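Local coordinates for mitotic checkpoint control protein kinase BUB1 (Drosophila melanogaster, PDB 6JKK) that probably acts as an ATP-binding protein kinase of the mitotic checkpoint at kinetochores, this chain being its kinase domain, at residues E13-S16 and S17-S21; L49-N53 and E54-V58; T280-P283 and R284-R288. All coordinates share one frame; numbering follows the deposited sequence.

Contact 1 of 3, residues E13-S16 and S17-S21; sequences ELIS and SLLES
Leu-14 and Leu-18 meet one turn apart, their side chains crossing obliquely, with CG of Leu-14 3.8 Å from CD1 of Leu-18. The CD1 methyl of Leu-14 joins the same patch, lying close to both CG and CD1 of Leu-18. The torsions differ: Leu-14 holds CG opposite its own backbone N (chi1 164°), while Leu-18 turns CG back beside its N (chi1 -68°). That brings Leu-18 CG to 3.2 Å from Leu-14 O, the same oxygen that accepts the N-H of Leu-18.

Ile-15 and Leu-19 behave otherwise. Their side chains run side by side and point the same way, meeting through the branch methyl CG2 of Ile-15 and CD1 of Leu-19, 4.1 Å apart. All this is the i to i+4 packing of an amphipathic alpha-helix, helix 12-21, whose apolar side rests on the N lobe: Ile-15 and Leu-19 reach Trp-93, and Leu-19 also Tyr-92 and Tyr-96, on helix 92-104, the C helix by its position after strand 80-87. Leu-14 and Leu-18 face loop residues instead, Phe-7 and Phe-217 respectively.

The backbone is held by N-H...O bonds of the same spacing; the one from Leu-19 N to Ile-15 O, 3.0 Å long, is nearly straight at hydrogen (169°). Ser-16 O is gripped twice, by Glu-20 N at 3.0 Å and by a water that also donates to Glu-20 OE2 at 2.8 Å, bracing the extended carboxylate chain against the turn before it. Further on, Ser-21 OG folds back to donate to Leu-18 O at 2.6 Å.

Contact 2 of 3, residues L49-N53 and E54-V58; sequences LEVHN and EKFEV
Leu-49 and Phe-56 face each other as a hydrogen-bonded antiparallel pair: Phe-56 N reaches Leu-49 O at 2.7 Å, and Leu-49 N returns a bond to Phe-56 O. The Phe-56 ring, with CG beside its own N (chi1 -61°), turns an edge to Leu-49 O, which lies in the ring plane, 3.5 Å from CD1 of Phe-56. Val-51 CG2 approaches ring atom CE1 of Phe-56 obliquely at 4.2 Å, and CB of Leu-49 touches CG2 of Val-58 at 3.9 Å.

Val-51 and Glu-54 form the next hydrogen-bonded pair. Val-51 N lies in the carbonyl plane of Glu-54 O at 2.9 Å, whereas Glu-54 N comes to Val-51 O from well above its plane. Between the two lies the non-hydrogen-bonded pair of Glu-50 and Lys-55, with side chains on the other face of the sheet; their opposite charges are near but not in contact, OE1 of Glu-50 standing 5.1 Å from NZ of Lys-55. The CA of Glu-50 adds a C-H contact to Glu-54 O, 3.2 Å away. The whole is a beta hairpin with a two-residue loop, a type II' turn, His-52 taking a positive phi (59°) at its first corner. Strand 54-64 runs toward the glycine-rich loop of the kinase N lobe, and strand 47-51 is the outermost strand of the sheet beside it.

In the second shell, His-52 is anchored by its N to Gln-35 OE1 and by NE2 to Cys-34 O. Glu-54, bent at its second torsion (chi2 -60°), offers OE2 to His-75 NE2, and the His-75 ring in turn meets that of Phe-56. With an alanine here, His-75 NE2 is likely to lose its carboxylate partner and its ring to be less firmly held against Phe-56. Leu-49 continues inward onto Leu-121 and Val-128, while Val-51 and Phe-56 share Ile-130.

Contact 3 of 3, residues T280-P283 and R284-R288; sequences TNVP and RYFQR
Pro-283 O accepts a bond from Phe-286 N at 2.9 Å, closing a type I beta turn, although the donor stands above the carbonyl plane and the N-H points only moderately well (139°). Two aromatic rings then pack against the proline. Tyr-285 takes the crowded position, its CG between backbone N and carbonyl carbon (chi1 49°), which folds the ring back over the turn; Pro-283 CB sits over its face, 3.7 Å from the ring centroid, in a CH-pi contact. Phe-286 runs alongside the proline and presents a face to Pro-283 CD, 4.0 Å from its centroid, a second CH-pi contact made with another edge of the pyrrolidine. Val-282 crosses Phe-286 at about a right angle, its CG1 methyl 3.7 Å from Phe-286 CB.

On the polar side, the bent chain of Arg-288 carries CG to 3.2 Å from Pro-283 O and 3.9 Å from Val-282 CG1. Its guanidinium stands edge-on to Val-282 O. A water accepts from Arg-288 NH1 at 2.9 Å and lies 2.5 Å from Val-282 O, a distance so short that this second link is doubtful. The aliphatic CD of Arg-284 lies over one face of the same guanidinium, which probably restricts how it can swing.

Helices of the C lobe take up the apolar side chains: Val-282 reaches Trp-291 and Phe-295, Pro-283 rests on Phe-261 and Phe-286 on Leu-260. Glu-156 takes the N-H of Gln-287. The arrangement is that of a beta turn followed by an inverse gamma turn centred on Gln-287, closed by a weak bond from Arg-288 N to Phe-286 O; Gln-287 is also the N-cap residue, leading the loop after strand 276-278 into helix 288-299.

Overall arrangement
From the N terminus the three contacts come in series, none enclosing or crossing another. Contact 1 is one stretch of helix 12-21, which packs the N-terminal part of the chain onto helix 92-104 of the N lobe. Contact 2 closes the tight hairpin between strands 47-51 and 54-64 at one margin of the N-lobe sheet; its centre lies about 30 Å from that of contact 1, without touching. Contact 3 comes much later, turning the chain between strand 276-278 and helix 288-299 in the C lobe. Its centre is about 46 Å from that of contact 1 and about 50 Å from that of contact 2, and it lies across the chain's centre from both.

Contact 1 of 3, residues E13-S16 and S17-S21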
loop_
_atom_site.group_PDB
_atom_site.type_symbol
_atom_site.label_atom_id
_atom_site.label_comp_id
_atom_site.label_asym_id
_atom_site.label_seq_id
_atom_site.Cartn_x
_atom_site.Cartn_y
_atom_site.Cartn_z
ATOM N N GLU A 13 -5.330 -11.213 -19.853
ATOM C CA GLU A 13 -5.297 -10.922 -21.286
ATOM C C GLU A 13 -5.512 -9.439 -21.573
ATOM O O GLU A 13 -4.947 -8.896 -22.522
ATOM C CB GLU A 13 -6.322 -11.768 -22.043
ATOM C CG GLU A 13 -6.085 -13.261 -21.934
ATOM C CD GLU A 13 -6.929 -14.056 -22.906
ATOM O OE1 GLU A 13 -7.860 -13.474 -23.502
ATOM O OE2 GLU A 13 -6.653 -15.262 -23.078
ATOM N N LEU A 14 -6.335 -8.787 -20.755
ATOM C CA LEU A 14 -6.490 -7.338 -20.838
ATOM C C LEU A 14 -5.151 -6.665 -20.539
ATOM O O LEU A 14 -4.712 -5.777 -21.274
ATOM C CB LEU A 14 -7.554 -6.852 -19.856
ATOM C CG LEU A 14 -7.559 -5.353 -19.552
ATOM C CD1 LEU A 14 -8.102 -4.531 -20.712
ATOM C CD2 LEU A 14 -8.332 -5.066 -18.273
ATOM N N ILE A 15 -4.502 -7.109 -19.463
ATOM C CA ILE A 15 -3.186 -6.596 -19.077
ATOM C C ILE A 15 -2.160 -6.721 -20.213
ATOM O O ILE A 15 -1.445 -5.764 -20.525
ATOM C CB ILE A 15 -2.642 -7.319 -17.823
ATOM C CG1 ILE A 15 -3.511 -7.019 -16.598
ATOM C CG2 ILE A 15 -1.191 -6.928 -17.568
ATOM C CD1 ILE A 15 -3.831 -5.555 -16.426
ATOM N N SER A 16 -2.086 -7.903 -20.822
ATOM C CA SER A 16 -1.188 -8.113 -21.951
ATOM C C SER A 16 -1.523 -7.157 -23.087
ATOM O O SER A 16 -0.628 -6.555 -23.688
ATOM C CB SER A 16 -1.253 -9.559 -22.439
ATOM O OG SER A 16 -0.759 -10.430 -21.443
ATOM N N SER A 17 -2.817 -7.025 -23.370
ATOM C CA SER A 17 -3.297 -6.134 -24.424
ATOM C C SER A 17 -2.898 -4.685 -24.163
ATOM O O SER A 17 -2.435 -3.986 -25.066
ATOM C CB SER A 17 -4.819 -6.237 -24.558
ATOM O OG SER A 17 -5.369 -5.042 -25.083
ATOM N N LEU A 18 -3.078 -4.245 -22.922
ATOM C CA LEU A 18 -2.773 -2.866 -22.548
ATOM C C LEU A 18 -1.286 -2.561 -22.700
ATOM O O LEU A 18 -0.910 -1.528 -23.265
ATOM C CB LEU A 18 -3.231 -2.586 -21.115
ATOM C CG LEU A 18 -4.741 -2.578 -20.875
ATOM C CD1 LEU A 18 -5.060 -2.509 -19.391
ATOM C CD2 LEU A 18 -5.387 -1.423 -21.616
ATOM N N LEU A 19 -0.448 -3.462 -22.192
ATOM C CA LEU A 19 1.001 -3.288 -22.269
ATOM C C LEU A 19 1.473 -3.278 -23.721
ATOM O O LEU A 19 2.377 -2.518 -24.094
ATOM C CB LEU A 19 1.722 -4.380 -21.472
ATOM C CG LEU A 19 1.510 -4.304 -19.959
ATOM C CD1 LEU A 19 2.265 -5.414 -19.239
ATOM C CD2 LEU A 19 1.937 -2.937 -19.442
ATOM N N GLU A 20 0.863 -4.120 -24.546
ATOM C CA GLU A 20 1.218 -4.143 -25.960
ATOM C C GLU A 20 0.734 -2.881 -26.673
ATOM O O GLU A 20 1.390 -2.396 -27.593
ATOM C CB GLU A 20 0.700 -5.418 -26.638
ATOM C CG GLU A 20 1.617 -6.623 -26.424
ATOM C CD GLU A 20 0.883 -7.949 -26.491
ATOM O OE1 GLU A 20 -0.286 -7.958 -26.930
ATOM O OE2 GLU A 20 1.473 -8.980 -26.098
ATOM N N SER A 21 -0.394 -2.331 -26.226
ATOM C CA SER A 21 -0.953 -1.135 -26.860
ATOM C C SER A 21 -0.045 0.087 -26.684
ATOM O O SER A 21 -0.092 1.028 -27.479
ATOM C CB SER A 21 -2.357 -0.833 -26.324
ATOM O OG SER A 21 -2.301 -0.211 -25.055
HETATM O O HOH W 1 1.997 -8.019 -23.483
#

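Contact 2 of 3, residues L49-N53 and E54-V58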
loop_
_atom_site.group_PDB
_atom_site.type_symbol
_atom_site.label_atom_id
_atom_site.label_comp_id
_atom_site.label_asym_id
_atom_site.label_seq_id
_atom_site.Cartn_x
_atom_site.Cartn_y
_atom_site.Cartn_z
ATOM N N LEU A 49 23.630 -11.663 -6.682
ATOM C CA LEU A 49 22.816 -11.431 -7.859
ATOM C C LEU A 49 23.340 -10.177 -8.519
ATOM O O LEU A 49 23.672 -9.203 -7.839
ATOM C CB LEU A 49 21.354 -11.229 -7.449
ATOM C CG LEU A 49 20.348 -10.936 -8.563
ATOM C CD1 LEU A 49 20.327 -12.086 -9.537
ATOM C CD2 LEU A 49 18.966 -10.705 -8.005
ATOM N N GLU A 50 23.413 -10.194 -9.843
ATOM C CA GLU A 50 23.851 -9.015 -10.571
ATOM C C GLU A 50 22.767 -8.475 -11.497
ATOM O O GLU A 50 22.072 -9.234 -12.171
ATOM C CB GLU A 50 25.118 -9.317 -11.374
ATOM C CG GLU A 50 26.341 -9.609 -10.526
ATOM C CD GLU A 50 27.626 -9.603 -11.337
ATOM O OE1 GLU A 50 28.304 -8.554 -11.363
ATOM O OE2 GLU A 50 27.953 -10.642 -11.948
ATOM N N VAL A 51 22.622 -7.155 -11.514
ATOM C CA VAL A 51 21.849 -6.492 -12.552
ATOM C C VAL A 51 22.813 -5.531 -13.224
ATOM O O VAL A 51 23.170 -4.496 -12.646
ATOM C CB VAL A 51 20.641 -5.723 -11.997
ATOM C CG1 VAL A 51 19.842 -5.113 -13.135
ATOM C CG2 VAL A 51 19.750 -6.650 -11.171
ATOM N N HIS A 52 23.252 -5.889 -14.429
ATOM C CA HIS A 52 24.269 -5.117 -15.142
ATOM C C HIS A 52 25.571 -5.035 -14.337
ATOM O O HIS A 52 26.204 -6.053 -14.075
ATOM C CB HIS A 52 23.749 -3.721 -15.491
ATOM C CG HIS A 52 22.663 -3.723 -16.521
ATOM N ND1 HIS A 52 22.771 -4.405 -17.714
ATOM C CD2 HIS A 52 21.450 -3.119 -16.540
ATOM C CE1 HIS A 52 21.673 -4.222 -18.424
ATOM N NE2 HIS A 52 20.856 -3.444 -17.736
ATOM N N ASN A 53 25.963 -3.826 -13.946
ATOM C CA ASN A 53 27.199 -3.638 -13.185
ATOM C C ASN A 53 26.996 -3.722 -11.671
ATOM O O ASN A 53 27.963 -3.739 -10.906
ATOM C CB ASN A 53 27.863 -2.306 -13.550
ATOM C CG ASN A 53 28.603 -2.361 -14.879
ATOM O OD1 ASN A 53 29.309 -3.328 -15.171
ATOM N ND2 ASN A 53 28.445 -1.322 -15.688
ATOM N N GLU A 54 25.738 -3.782 -11.245
ATOM C CA GLU A 54 25.410 -3.736 -9.825
ATOM C C GLU A 54 25.317 -5.130 -9.212
ATOM O O GLU A 54 24.605 -5.996 -9.728
ATOM C CB GLU A 54 24.103 -2.969 -9.626
ATOM C CG GLU A 54 24.052 -1.664 -10.414
ATOM C CD GLU A 54 25.168 -0.703 -10.039
ATOM O OE1 GLU A 54 25.723 -0.048 -10.947
ATOM O OE2 GLU A 54 25.485 -0.593 -8.834
ATOM N N LYS A 55 26.049 -5.347 -8.119
ATOM C CA LYS A 55 26.032 -6.635 -7.422
ATOM C C LYS A 55 25.286 -6.547 -6.091
ATOM O O LYS A 55 25.402 -5.557 -5.364
ATOM C CB LYS A 55 27.454 -7.161 -7.196
ATOM C CG LYS A 55 27.510 -8.420 -6.326
ATOM C CD LYS A 55 28.926 -8.921 -6.132
ATOM C CE LYS A 55 29.477 -9.502 -7.413
ATOM N NZ LYS A 55 30.798 -10.161 -7.196
ATOM N N PHE A 56 24.515 -7.584 -5.784
ATOM C CA PHE A 56 23.702 -7.603 -4.578
ATOM C C PHE A 56 23.973 -8.871 -3.784
ATOM O O PHE A 56 24.170 -9.936 -4.362
ATOM C CB PHE A 56 22.217 -7.558 -4.943
ATOM C CG PHE A 56 21.812 -6.325 -5.692
ATOM C CD1 PHE A 56 22.021 -6.229 -7.063
ATOM C CD2 PHE A 56 21.211 -5.269 -5.027
ATOM C CE1 PHE A 56 21.644 -5.090 -7.759
ATOM C CE2 PHE A 56 20.825 -4.124 -5.710
ATOM C CZ PHE A 56 21.039 -4.034 -7.078
ATOM N N GLU A 57 24.007 -8.751 -2.462
ATOM C CA GLU A 57 23.960 -9.929 -1.603
ATOM C C GLU A 57 22.496 -10.324 -1.539
ATOM O O GLU A 57 21.637 -9.456 -1.407
ATOM C CB GLU A 57 24.406 -9.591 -0.181
ATOM C CG GLU A 57 25.887 -9.351 0.028
ATOM C CD GLU A 57 26.176 -8.878 1.445
ATOM O OE1 GLU A 57 25.199 -8.601 2.176
ATOM O OE2 GLU A 57 27.363 -8.779 1.821
ATOM N N VAL A 58 22.207 -11.615 -1.660
ATOM C CA VAL A 58 20.866 -12.123 -1.376
ATOM C C VAL A 58 20.968 -12.862 -0.046
ATOM O O VAL A 58 21.601 -13.910 0.030
ATOM C CB VAL A 58 20.361 -13.070 -2.478
ATOM C CG1 VAL A 58 18.943 -13.534 -2.165
ATOM C CG2 VAL A 58 20.401 -12.375 -3.833
#

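Contact 3 of 3, residues T280-P283 and R284-R288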
loop_
_atom_site.group_PDB
_atom_site.type_symbol
_atom_site.label_atom_id
_atom_site.label_comp_id
_atom_site.label_asym_id
_atom_site.label_seq_id
_atom_site.Cartn_x
_atom_site.Cartn_y
_atom_site.Cartn_z
ATOM N N THR A 280 -17.192 -3.917 14.741
ATOM C CA THR A 280 -16.618 -3.438 15.995
ATOM C C THR A 280 -17.112 -2.039 16.364
ATOM O O THR A 280 -17.021 -1.107 15.563
ATOM C CB THR A 280 -15.073 -3.405 15.901
ATOM O OG1 THR A 280 -14.578 -4.728 15.658
ATOM C CG2 THR A 280 -14.469 -2.876 17.187
ATOM N N ASN A 281 -17.635 -1.897 17.579
ATOM C CA ASN A 281 -18.002 -0.586 18.100
ATOM C C ASN A 281 -16.766 0.191 18.550
ATOM O O ASN A 281 -15.980 -0.302 19.358
ATOM C CB ASN A 281 -18.968 -0.729 19.279
ATOM C CG ASN A 281 -20.278 -1.394 18.892
ATOM O OD1 ASN A 281 -20.887 -1.049 17.880
ATOM N ND2 ASN A 281 -20.715 -2.354 19.700
ATOM N N VAL A 282 -16.593 1.397 18.016
ATOM C CA VAL A 282 -15.570 2.311 18.511
ATOM C C VAL A 282 -15.926 2.657 19.954
ATOM O O VAL A 282 -17.064 3.034 20.231
ATOM C CB VAL A 282 -15.530 3.606 17.683
ATOM C CG1 VAL A 282 -14.347 4.466 18.095
ATOM C CG2 VAL A 282 -15.466 3.285 16.187
ATOM N N PRO A 283 -14.969 2.497 20.887
ATOM C CA PRO A 283 -15.230 2.811 22.301
ATOM C C PRO A 283 -15.656 4.270 22.489
ATOM O O PRO A 283 -15.093 5.137 21.826
ATOM C CB PRO A 283 -13.871 2.562 22.968
ATOM C CG PRO A 283 -13.180 1.574 22.068
ATOM C CD PRO A 283 -13.623 1.929 20.678
ATOM N N ARG A 284 -16.628 4.533 23.365
ATOM C CA ARG A 284 -17.125 5.900 23.585
ATOM C C ARG A 284 -15.990 6.843 23.977
ATOM O O ARG A 284 -16.014 8.032 23.650
ATOM C CB ARG A 284 -18.189 5.919 24.692
ATOM C CG ARG A 284 -19.330 6.972 24.568
ATOM C CD ARG A 284 -18.974 8.321 23.907
ATOM N NE ARG A 284 -17.918 9.065 24.596
ATOM C CZ ARG A 284 -17.761 10.387 24.533
ATOM N NH1 ARG A 284 -18.603 11.124 23.821
ATOM N NH2 ARG A 284 -16.766 10.972 25.187
ATOM N N TYR A 285 -14.997 6.317 24.682
ATOM C CA TYR A 285 -13.907 7.162 25.152
ATOM C C TYR A 285 -12.875 7.478 24.068
ATOM O O TYR A 285 -12.052 8.386 24.236
ATOM C CB TYR A 285 -13.251 6.573 26.397
ATOM C CG TYR A 285 -12.892 5.117 26.302
ATOM C CD1 TYR A 285 -13.769 4.136 26.750
ATOM C CD2 TYR A 285 -11.668 4.722 25.793
ATOM C CE1 TYR A 285 -13.440 2.805 26.677
ATOM C CE2 TYR A 285 -11.328 3.395 25.715
ATOM C CZ TYR A 285 -12.218 2.442 26.160
ATOM O OH TYR A 285 -11.880 1.114 26.080
ATOM N N PHE A 286 -12.927 6.747 22.955
ATOM C CA PHE A 286 -12.164 7.139 21.774
ATOM C C PHE A 286 -12.782 8.410 21.225
ATOM O O PHE A 286 -13.816 8.868 21.711
ATOM C CB PHE A 286 -12.218 6.070 20.673
ATOM C CG PHE A 286 -11.177 4.995 20.804
ATOM C CD1 PHE A 286 -10.776 4.266 19.688
ATOM C CD2 PHE A 286 -10.624 4.689 22.041
ATOM C CE1 PHE A 286 -9.824 3.256 19.802
ATOM C CE2 PHE A 286 -9.675 3.686 22.168
ATOM C CZ PHE A 286 -9.274 2.965 21.048
ATOM N N GLN A 287 -12.160 8.978 20.201
ATOM C CA GLN A 287 -12.784 10.083 19.498
ATOM C C GLN A 287 -13.835 9.472 18.573
ATOM O O GLN A 287 -13.680 9.437 17.352
ATOM C CB GLN A 287 -11.737 10.921 18.763
ATOM C CG GLN A 287 -10.724 11.561 19.727
ATOM C CD GLN A 287 -11.397 12.444 20.768
ATOM O OE1 GLN A 287 -12.143 13.354 20.420
ATOM N NE2 GLN A 287 -11.149 12.167 22.050
ATOM N N ARG A 288 -14.908 8.994 19.203
ATOM C CA ARG A 288 -15.927 8.146 18.583
ATOM C C ARG A 288 -16.560 8.768 17.350
ATOM O O ARG A 288 -16.572 8.164 16.277
ATOM C CB ARG A 288 -17.023 7.838 19.607
ATOM C CG ARG A 288 -17.276 6.368 19.831
ATOM C CD ARG A 288 -18.712 5.996 19.492
ATOM N NE ARG A 288 -19.685 6.885 20.124
ATOM C CZ ARG A 288 -20.356 6.597 21.234
ATOM N NH1 ARG A 288 -20.168 5.435 21.847
ATOM N NH2 ARG A 288 -21.224 7.467 21.731
HETATM O O HOH W 2 -19.515 3.100 20.295
#